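Local coordinates for LbaCas13a H328A (C2c2) (Lachnospiraceae bacterium NK4A179, PDB 5WLH), which binds a CRISPR guide RNA, which it probably processes from its precursor, and acts as an RNA-guided nuclease that cleaves RNA, at residues F1252-G1264 with S1362-N1374. Residues are numbered along the deposited sequence; the frame is centred on the assembly and turned at random.
Sequences FRYYSSFDRSFLG and SIIRLLFYPEKVN
Leu1263, in the first turn of helix 1262-1273, meets the C-terminal end of helix 1357-1368 through its backbone: Leu1263 N donates to Leu1367 O at 3.0 Å, nearly straight (167°) and in the carbonyl plane. The two backbones approach most closely at Phe1262 and Leu1367, whose CA atoms are 5.1 Å apart, and at Ser1261 and Tyr1369, where one helix starts and the other stops. Ser1261 is the N-cap, its OG accepting from Gly1264 N, and its CA makes a CA-H...O contact of 3.1 Å with Tyr1369 O. Two waters occupy the junction. One donates to Leu1366 O and Tyr1369 O, accepts from Phe1262 N and bonds Tyr1254 OH, thereby linking a carbonyl of the last helical turn and one just beyond the helix to the amide that opens the other helix. The other accepts from Ser1261 OG and donates to Phe1368 O and Glu1371 OE2.

Among the side chains, the CD1 methyl of Leu1263 sits over the centre of the Phe1368 ring, 3.6 Å from its centroid, a CH-pi contact; Val1373 CG1 lies on the opposite face, offset toward the rim. With an alanine in place of Phe1368, both aliphatic groups would probably lose the ring between them, opening a gap at the helix end. CG anti to the backbone N (chi1 -167°) carries the Tyr1369 ring to Phe1258. Its edge meets the Phe1258 face in an offset edge-to-face pair, centroids 5.8 Å apart and planes perpendicular. Beside it, Pro1370, entered through a cis peptide, sets its CG 3.2 Å from Phe1258 O.

This buried helix-end junction is structural packing. Helix 1050-1056 touches Phe1258 and Leu1366, and its Lys1055 NZ hydrogen-bonds Tyr1369 OH; helix 1106-1145 packs on Leu1366, helix 1375-1378 on Phe1368, and Glu1371 makes a long, weak ion pair with Arg1327 of strand 1321-1330.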
ATOM      1  N   PHE A1252       2.044 -21.017   3.167  1.00 23.07           N
ATOM      2  CA  PHE A1252       3.038 -21.159   2.118  1.00 21.95           C
ATOM      3  C   PHE A1252       2.832 -22.458   1.333  1.00 21.34           C
ATOM      4  O   PHE A1252       3.799 -23.063   0.871  1.00 23.15           O
ATOM      5  CB  PHE A1252       4.460 -21.078   2.704  1.00 23.88           C
ATOM      6  CG  PHE A1252       4.849 -19.673   3.152  1.00 22.83           C
ATOM      7  CD1 PHE A1252       4.307 -19.116   4.313  1.00 23.87           C
ATOM      8  CD2 PHE A1252       5.714 -18.906   2.394  1.00 24.25           C
ATOM      9  CE1 PHE A1252       4.647 -17.820   4.716  1.00 23.40           C
ATOM     10  CE2 PHE A1252       6.064 -17.598   2.788  1.00 23.81           C
ATOM     11  CZ  PHE A1252       5.528 -17.058   3.942  1.00 21.42           C
ATOM     12  N   ARG A1253       1.572 -22.887   1.193  1.00 22.02           N
ATOM     13  CA  ARG A1253       1.294 -24.163   0.530  1.00 21.13           C
ATOM     14  C   ARG A1253       1.671 -24.120  -0.944  1.00 27.48           C
ATOM     15  O   ARG A1253       2.009 -25.156  -1.524  1.00 27.81           O
ATOM     16  CB  ARG A1253      -0.183 -24.531   0.677  1.00 22.22           C
ATOM     17  CG  ARG A1253      -0.687 -24.604   2.111  1.00 25.92           C
ATOM     18  CD  ARG A1253       0.046 -25.692   2.894  1.00 33.14           C
ATOM     19  NE  ARG A1253       0.050 -26.966   2.180  1.00 33.51           N
ATOM     20  CZ  ARG A1253       0.952 -27.924   2.368  1.00 39.18           C
ATOM     21  NH1 ARG A1253       1.931 -27.756   3.250  1.00 38.02           N
ATOM     22  NH2 ARG A1253       0.884 -29.049   1.667  1.00 39.22           N
ATOM     23  N   TYR A1254       1.614 -22.936  -1.565  1.00 24.21           N
ATOM     24  CA  TYR A1254       2.020 -22.820  -2.960  1.00 25.23           C
ATOM     25  C   TYR A1254       3.388 -23.438  -3.189  1.00 28.48           C
ATOM     26  O   TYR A1254       3.625 -24.097  -4.211  1.00 33.30           O
ATOM     27  CB  TYR A1254       2.037 -21.348  -3.361  1.00 26.70           C
ATOM     28  CG  TYR A1254       2.772 -21.063  -4.646  1.00 27.29           C
ATOM     29  CD1 TYR A1254       2.151 -21.239  -5.870  1.00 29.40           C
ATOM     30  CD2 TYR A1254       4.067 -20.568  -4.630  1.00 24.33           C
ATOM     31  CE1 TYR A1254       2.810 -20.958  -7.054  1.00 27.68           C
ATOM     32  CE2 TYR A1254       4.738 -20.268  -5.812  1.00 26.47           C
ATOM     33  CZ  TYR A1254       4.101 -20.470  -7.017  1.00 26.97           C
ATOM     34  OH  TYR A1254       4.762 -20.180  -8.189  1.00 28.41           O
ATOM     35  N   TYR A1255       4.304 -23.230  -2.248  1.00 25.69           N
ATOM     36  CA  TYR A1255       5.686 -23.644  -2.418  1.00 28.97           C
ATOM     37  C   TYR A1255       5.876 -25.140  -2.239  1.00 31.05           C
ATOM     38  O   TYR A1255       6.946 -25.649  -2.580  1.00 36.36           O
ATOM     39  CB  TYR A1255       6.585 -22.887  -1.444  1.00 26.42           C
ATOM     40  CG  TYR A1255       6.641 -21.406  -1.769  1.00 27.64           C
ATOM     41  CD1 TYR A1255       7.283 -20.966  -2.922  1.00 32.23           C
ATOM     42  CD2 TYR A1255       6.029 -20.455  -0.954  1.00 25.43           C
ATOM     43  CE1 TYR A1255       7.347 -19.614  -3.242  1.00 27.76           C
ATOM     44  CE2 TYR A1255       6.082 -19.075  -1.289  1.00 25.23           C
ATOM     45  CZ  TYR A1255       6.750 -18.682  -2.429  1.00 28.35           C
ATOM     46  OH  TYR A1255       6.822 -17.345  -2.795  1.00 31.95           O
ATOM     47  N   SER A1256       4.874 -25.835  -1.708  1.00 29.65           N
ATOM     48  CA  SER A1256       4.890 -27.285  -1.589  1.00 33.02           C
ATOM     49  C   SER A1256       4.143 -27.974  -2.717  1.00 39.15           C
ATOM     50  O   SER A1256       4.534 -29.071  -3.126  1.00 47.01           O
ATOM     51  CB  SER A1256       4.277 -27.709  -0.249  1.00 33.30           C
ATOM     52  OG  SER A1256       5.120 -27.319   0.822  1.00 42.57           O
ATOM     53  N   SER A1257       3.104 -27.352  -3.251  1.00 37.43           N
ATOM     54  CA  SER A1257       2.201 -28.048  -4.153  1.00 41.18           C
ATOM     55  C   SER A1257       2.124 -27.449  -5.547  1.00 39.97           C
ATOM     56  O   SER A1257       1.956 -28.203  -6.505  1.00 37.89           O
ATOM     57  CB  SER A1257       0.790 -28.104  -3.554  1.00 41.68           C
ATOM     58  OG  SER A1257       0.218 -26.814  -3.481  1.00 48.26           O
ATOM     59  N   PHE A1258       2.233 -26.126  -5.696  1.00 36.04           N
ATOM     60  CA  PHE A1258       2.180 -25.482  -7.011  1.00 35.06           C
ATOM     61  C   PHE A1258       0.929 -25.883  -7.783  1.00 37.02           C
ATOM     62  O   PHE A1258       0.949 -26.002  -9.012  1.00 41.41           O
ATOM     63  CB  PHE A1258       3.442 -25.787  -7.832  1.00 36.97           C
ATOM     64  CG  PHE A1258       4.720 -25.390  -7.150  1.00 35.73           C
ATOM     65  CD1 PHE A1258       5.172 -24.078  -7.201  1.00 34.21           C
ATOM     66  CD2 PHE A1258       5.462 -26.318  -6.432  1.00 35.01           C
ATOM     67  CE1 PHE A1258       6.347 -23.703  -6.559  1.00 32.21           C
ATOM     68  CE2 PHE A1258       6.640 -25.944  -5.781  1.00 35.69           C
ATOM     69  CZ  PHE A1258       7.082 -24.634  -5.846  1.00 36.49           C
ATOM     70  N   ASP A1259      -0.172 -26.110  -7.071  1.00 34.68           N
ATOM     71  CA  ASP A1259      -1.427 -26.450  -7.726  1.00 40.59           C
ATOM     72  C   ASP A1259      -2.104 -25.225  -8.317  1.00 42.44           C
ATOM     73  O   ASP A1259      -2.999 -25.363  -9.160  1.00 45.93           O
ATOM     74  CB  ASP A1259      -2.368 -27.126  -6.734  1.00 43.93           C
ATOM     75  CG  ASP A1259      -2.467 -26.365  -5.434  1.00 45.91           C
ATOM     76  OD1 ASP A1259      -1.412 -26.067  -4.834  1.00 44.22           O
ATOM     77  OD2 ASP A1259      -3.599 -26.046  -5.028  1.00 52.13           O
ATOM     78  N   ARG A1260      -1.705 -24.032  -7.893  0.51 40.05           N
ATOM     79  CA  ARG A1260      -2.208 -22.804  -8.482  0.51 36.97           C
ATOM     80  C   ARG A1260      -1.052 -21.831  -8.631  0.51 32.89           C
ATOM     81  O   ARG A1260       0.017 -22.005  -8.044  0.51 36.31           O
ATOM     82  CB  ARG A1260      -3.331 -22.183  -7.647  0.51 36.96           C
ATOM     83  CG  ARG A1260      -2.980 -21.948  -6.196  0.51 32.33           C
ATOM     84  CD  ARG A1260      -4.236 -21.669  -5.382  0.51 33.62           C
ATOM     85  NE  ARG A1260      -4.781 -22.882  -4.784  0.51 33.89           N
ATOM     86  CZ  ARG A1260      -5.788 -22.903  -3.919  0.51 36.86           C
ATOM     87  NH1 ARG A1260      -6.371 -21.773  -3.549  0.51 40.47           N
ATOM     88  NH2 ARG A1260      -6.213 -24.056  -3.424  0.51 36.32           N
ATOM     89  N   SER A1261      -1.285 -20.804  -9.430  1.00 27.93           N
ATOM     90  CA  SER A1261      -0.276 -19.810  -9.745  1.00 22.47           C
ATOM     91  C   SER A1261      -0.466 -18.587  -8.870  1.00 22.36           C
ATOM     92  O   SER A1261      -1.502 -18.404  -8.237  1.00 23.73           O
ATOM     93  CB  SER A1261      -0.379 -19.403 -11.205  1.00 22.41           C
ATOM     94  OG  SER A1261      -1.713 -19.012 -11.461  1.00 25.57           O
ATOM     95  N   PHE A1262       0.562 -17.739  -8.851  1.00 22.75           N
ATOM     96  CA  PHE A1262       0.404 -16.417  -8.265  1.00 24.67           C
ATOM     97  C   PHE A1262      -0.762 -15.675  -8.907  1.00 22.86           C
ATOM     98  O   PHE A1262      -1.574 -15.065  -8.217  1.00 20.19           O
ATOM     99  CB  PHE A1262       1.714 -15.637  -8.393  1.00 21.69           C
ATOM    100  CG  PHE A1262       2.648 -15.869  -7.231  1.00 25.58           C
ATOM    101  CD1 PHE A1262       2.291 -15.453  -5.952  1.00 31.37           C
ATOM    102  CD2 PHE A1262       3.857 -16.520  -7.406  1.00 27.11           C
ATOM    103  CE1 PHE A1262       3.136 -15.658  -4.865  1.00 31.26           C
ATOM    104  CE2 PHE A1262       4.717 -16.736  -6.317  1.00 29.07           C
ATOM    105  CZ  PHE A1262       4.357 -16.300  -5.049  1.00 29.65           C
ATOM    106  N   LEU A1263      -0.870 -15.716 -10.239  1.00 21.92           N
ATOM    107  CA  LEU A1263      -2.007 -15.062 -10.878  1.00 19.85           C
ATOM    108  C   LEU A1263      -3.323 -15.658 -10.419  1.00 21.08           C
ATOM    109  O   LEU A1263      -4.314 -14.942 -10.262  1.00 24.25           O
ATOM    110  CB  LEU A1263      -1.903 -15.161 -12.399  1.00 19.99           C
ATOM    111  CG  LEU A1263      -0.992 -14.111 -13.020  1.00 24.78           C
ATOM    112  CD1 LEU A1263      -0.884 -14.419 -14.497  1.00 24.70           C
ATOM    113  CD2 LEU A1263      -1.546 -12.697 -12.825  1.00 25.63           C
ATOM    114  N   GLY A1264      -3.358 -16.975 -10.216  1.00 21.84           N
ATOM    115  CA  GLY A1264      -4.592 -17.600  -9.773  1.00 21.87           C
ATOM    116  C   GLY A1264      -4.954 -17.218  -8.350  1.00 18.60           C
ATOM    117  O   GLY A1264      -6.133 -17.080  -8.017  1.00 22.63           O
ATOM    118  N   SER A1362      11.153 -15.432 -17.069  1.00 25.48           N
ATOM    119  CA  SER A1362      11.060 -15.967 -15.714  1.00 25.18           C
ATOM    120  C   SER A1362       9.965 -15.271 -14.918  1.00 26.09           C
ATOM    121  O   SER A1362       9.339 -15.895 -14.050  1.00 27.33           O
ATOM    122  CB  SER A1362      12.404 -15.845 -15.007  1.00 28.97           C
ATOM    123  OG  SER A1362      13.261 -16.906 -15.402  1.00 35.12           O
ATOM    124  N   ILE A1363       9.729 -13.987 -15.188  1.00 26.44           N
ATOM    125  CA  ILE A1363       8.610 -13.289 -14.560  1.00 28.28           C
ATOM    126  C   ILE A1363       7.291 -13.907 -14.993  1.00 27.38           C
ATOM    127  O   ILE A1363       6.399 -14.129 -14.175  1.00 23.88           O
ATOM    128  CB  ILE A1363       8.662 -11.790 -14.891  1.00 27.82           C
ATOM    129  CG1 ILE A1363       9.953 -11.154 -14.344  1.00 25.76           C
ATOM    130  CG2 ILE A1363       7.423 -11.091 -14.363  1.00 28.42           C
ATOM    131  CD1 ILE A1363      10.148 -11.357 -12.823  1.00 26.59           C
ATOM    132  N   ILE A1364       7.138 -14.198 -16.291  1.00 24.25           N
ATOM    133  CA  ILE A1364       5.912 -14.851 -16.742  1.00 22.41           C
ATOM    134  C   ILE A1364       5.763 -16.227 -16.103  1.00 20.32           C
ATOM    135  O   ILE A1364       4.672 -16.607 -15.666  1.00 22.19           O
ATOM    136  CB  ILE A1364       5.887 -14.921 -18.283  1.00 24.53           C
ATOM    137  CG1 ILE A1364       5.581 -13.538 -18.853  1.00 22.15           C
ATOM    138  CG2 ILE A1364       4.873 -15.947 -18.752  1.00 26.76           C
ATOM    139  CD1 ILE A1364       5.951 -13.402 -20.365  1.00 23.17           C
ATOM    140  N   ARG A1365       6.852 -16.991 -16.019  1.00 19.70           N
ATOM    141  CA  ARG A1365       6.760 -18.299 -15.381  1.00 23.78           C
ATOM    142  C   ARG A1365       6.403 -18.159 -13.907  1.00 25.15           C
ATOM    143  O   ARG A1365       5.628 -18.950 -13.359  1.00 25.32           O
ATOM    144  CB  ARG A1365       8.079 -19.041 -15.529  1.00 26.82           C
ATOM    145  CG  ARG A1365       8.444 -19.367 -16.979  1.00 28.59           C
ATOM    146  CD  ARG A1365       9.189 -20.679 -16.970  1.00 38.42           C
ATOM    147  NE  ARG A1365      10.612 -20.502 -17.165  1.00 44.40           N
ATOM    148  CZ  ARG A1365      11.525 -21.438 -16.927  1.00 44.24           C
ATOM    149  NH1 ARG A1365      11.179 -22.634 -16.455  1.00 41.33           N
ATOM    150  NH2 ARG A1365      12.798 -21.166 -17.161  1.00 43.96           N
ATOM    151  N   LEU A1366       6.990 -17.168 -13.252  1.00 27.23           N
ATOM    152  CA  LEU A1366       6.649 -16.884 -11.865  1.00 25.58           C
ATOM    153  C   LEU A1366       5.157 -16.630 -11.713  1.00 21.29           C
ATOM    154  O   LEU A1366       4.521 -17.123 -10.771  1.00 24.52           O
ATOM    155  CB  LEU A1366       7.472 -15.679 -11.408  1.00 28.79           C
ATOM    156  CG  LEU A1366       7.215 -14.961 -10.095  1.00 39.20           C
ATOM    157  CD1 LEU A1366       8.531 -14.341  -9.636  1.00 41.37           C
ATOM    158  CD2 LEU A1366       6.165 -13.896 -10.303  1.00 36.94           C
ATOM    159  N   LEU A1367       4.581 -15.840 -12.617  1.00 21.16           N
ATOM    160  CA  LEU A1367       3.173 -15.478 -12.481  1.00 23.15           C
ATOM    161  C   LEU A1367       2.252 -16.636 -12.812  1.00 25.86           C
ATOM    162  O   LEU A1367       1.182 -16.778 -12.202  1.00 21.71           O
ATOM    163  CB  LEU A1367       2.848 -14.295 -13.381  1.00 20.28           C
ATOM    164  CG  LEU A1367       3.493 -12.984 -12.930  1.00 23.93           C
ATOM    165  CD1 LEU A1367       3.367 -11.968 -14.054  1.00 26.25           C
ATOM    166  CD2 LEU A1367       2.786 -12.501 -11.674  1.00 23.18           C
ATOM    167  N   PHE A1368       2.637 -17.463 -13.782  1.00 22.79           N
ATOM    168  CA  PHE A1368       1.711 -18.420 -14.379  1.00 24.61           C
ATOM    169  C   PHE A1368       1.886 -19.840 -13.889  1.00 26.75           C
ATOM    170  O   PHE A1368       0.926 -20.610 -13.946  1.00 29.26           O
ATOM    171  CB  PHE A1368       1.855 -18.439 -15.906  1.00 25.87           C
ATOM    172  CG  PHE A1368       1.065 -17.372 -16.601  1.00 26.11           C
ATOM    173  CD1 PHE A1368      -0.269 -17.587 -16.940  1.00 27.35           C
ATOM    174  CD2 PHE A1368       1.642 -16.154 -16.900  1.00 23.56           C
ATOM    175  CE1 PHE A1368      -1.001 -16.604 -17.582  1.00 27.19           C
ATOM    176  CE2 PHE A1368       0.910 -15.164 -17.543  1.00 20.83           C
ATOM    177  CZ  PHE A1368      -0.401 -15.382 -17.884  1.00 24.47           C
ATOM    178  N   TYR A1369       3.084 -20.224 -13.462  1.00 25.40           N
ATOM    179  CA  TYR A1369       3.326 -21.613 -13.080  1.00 26.76           C
ATOM    180  C   TYR A1369       2.262 -22.092 -12.084  1.00 31.48           C
ATOM    181  O   TYR A1369       2.014 -21.412 -11.079  1.00 25.17           O
ATOM    182  CB  TYR A1369       4.721 -21.769 -12.471  1.00 28.94           C
ATOM    183  CG  TYR A1369       5.102 -23.223 -12.365  1.00 27.33           C
ATOM    184  CD1 TYR A1369       4.679 -23.990 -11.291  1.00 25.65           C
ATOM    185  CD2 TYR A1369       5.816 -23.843 -13.379  1.00 32.21           C
ATOM    186  CE1 TYR A1369       4.984 -25.332 -11.215  1.00 26.58           C
ATOM    187  CE2 TYR A1369       6.132 -25.188 -13.308  1.00 35.47           C
ATOM    188  CZ  TYR A1369       5.711 -25.925 -12.228  1.00 32.98           C
ATOM    189  OH  TYR A1369       6.024 -27.267 -12.143  1.00 34.46           O
ATOM    190  N   PRO A1370       1.666 -23.288 -12.281  1.00 31.49           N
ATOM    191  CA  PRO A1370       1.977 -24.379 -13.221  1.00 31.23           C
ATOM    192  C   PRO A1370       1.457 -24.211 -14.649  1.00 33.89           C
ATOM    193  O   PRO A1370       1.761 -25.064 -15.490  1.00 34.52           O
ATOM    194  CB  PRO A1370       1.299 -25.591 -12.564  1.00 27.69           C
ATOM    195  CG  PRO A1370       0.131 -25.040 -11.914  1.00 26.93           C
ATOM    196  CD  PRO A1370       0.544 -23.659 -11.403  1.00 28.36           C
ATOM    197  N   GLU A1371       0.692 -23.162 -14.920  1.00 30.60           N
ATOM    198  CA  GLU A1371       0.231 -22.923 -16.281  1.00 34.22           C
ATOM    199  C   GLU A1371       1.411 -22.516 -17.154  1.00 37.74           C
ATOM    200  O   GLU A1371       2.356 -21.866 -16.694  1.00 32.01           O
ATOM    201  CB  GLU A1371      -0.864 -21.852 -16.296  1.00 38.34           C
ATOM    202  CG  GLU A1371      -1.374 -21.430 -17.682  1.00 44.45           C
ATOM    203  CD  GLU A1371      -2.493 -20.373 -17.629  1.00 50.41           C
ATOM    204  OE1 GLU A1371      -3.053 -20.036 -18.698  1.00 52.95           O
ATOM    205  OE2 GLU A1371      -2.809 -19.867 -16.527  1.00 48.81           O
ATOM    206  N   LYS A1372       1.382 -22.952 -18.404  1.00 40.86           N
ATOM    207  CA  LYS A1372       2.395 -22.580 -19.377  1.00 44.68           C
ATOM    208  C   LYS A1372       1.766 -21.752 -20.477  1.00 40.33           C
ATOM    209  O   LYS A1372       0.625 -21.996 -20.876  1.00 42.69           O
ATOM    210  CB  LYS A1372       3.084 -23.815 -19.965  1.00 52.13           C
ATOM    211  CG  LYS A1372       3.922 -24.466 -18.906  1.00 57.77           C
ATOM    212  CD  LYS A1372       5.244 -23.690 -18.814  1.00 62.72           C
ATOM    213  CE  LYS A1372       6.003 -23.970 -17.532  1.00 62.44           C
ATOM    214  NZ  LYS A1372       6.907 -22.830 -17.125  1.00 63.63           N
ATOM    215  N   VAL A1373       2.500 -20.745 -20.938  1.00 36.87           N
ATOM    216  CA  VAL A1373       1.964 -19.828 -21.928  1.00 31.83           C
ATOM    217  C   VAL A1373       3.002 -19.637 -23.020  1.00 33.92           C
ATOM    218  O   VAL A1373       4.194 -19.901 -22.840  1.00 34.14           O
ATOM    219  CB  VAL A1373       1.551 -18.456 -21.336  1.00 37.25           C
ATOM    220  CG1 VAL A1373       0.757 -18.642 -20.063  1.00 38.37           C
ATOM    221  CG2 VAL A1373       2.772 -17.584 -21.085  1.00 40.50           C
ATOM    222  N   ASN A1374       2.524 -19.176 -24.170  1.00 36.07           N
ATOM    223  CA  ASN A1374       3.398 -18.889 -25.303  1.00 32.83           C
ATOM    224  C   ASN A1374       4.115 -17.579 -25.005  1.00 29.03           C
ATOM    225  O   ASN A1374       3.588 -16.494 -25.257  1.00 28.85           O
ATOM    226  CB  ASN A1374       2.589 -18.815 -26.594  1.00 32.14           C
ATOM    227  CG  ASN A1374       3.461 -18.635 -27.825  1.00 39.91           C
ATOM    228  OD1 ASN A1374       4.542 -18.050 -27.760  1.00 39.85           O
ATOM    229  ND2 ASN A1374       2.989 -19.140 -28.961  1.00 39.63           N
TER
HETATM  230  O   HOH W   1       2.994 -19.174 -10.068  1.00 24.04           O
HETATM  231  O   HOH W   2      -1.615 -19.610 -13.986  1.00 39.44           O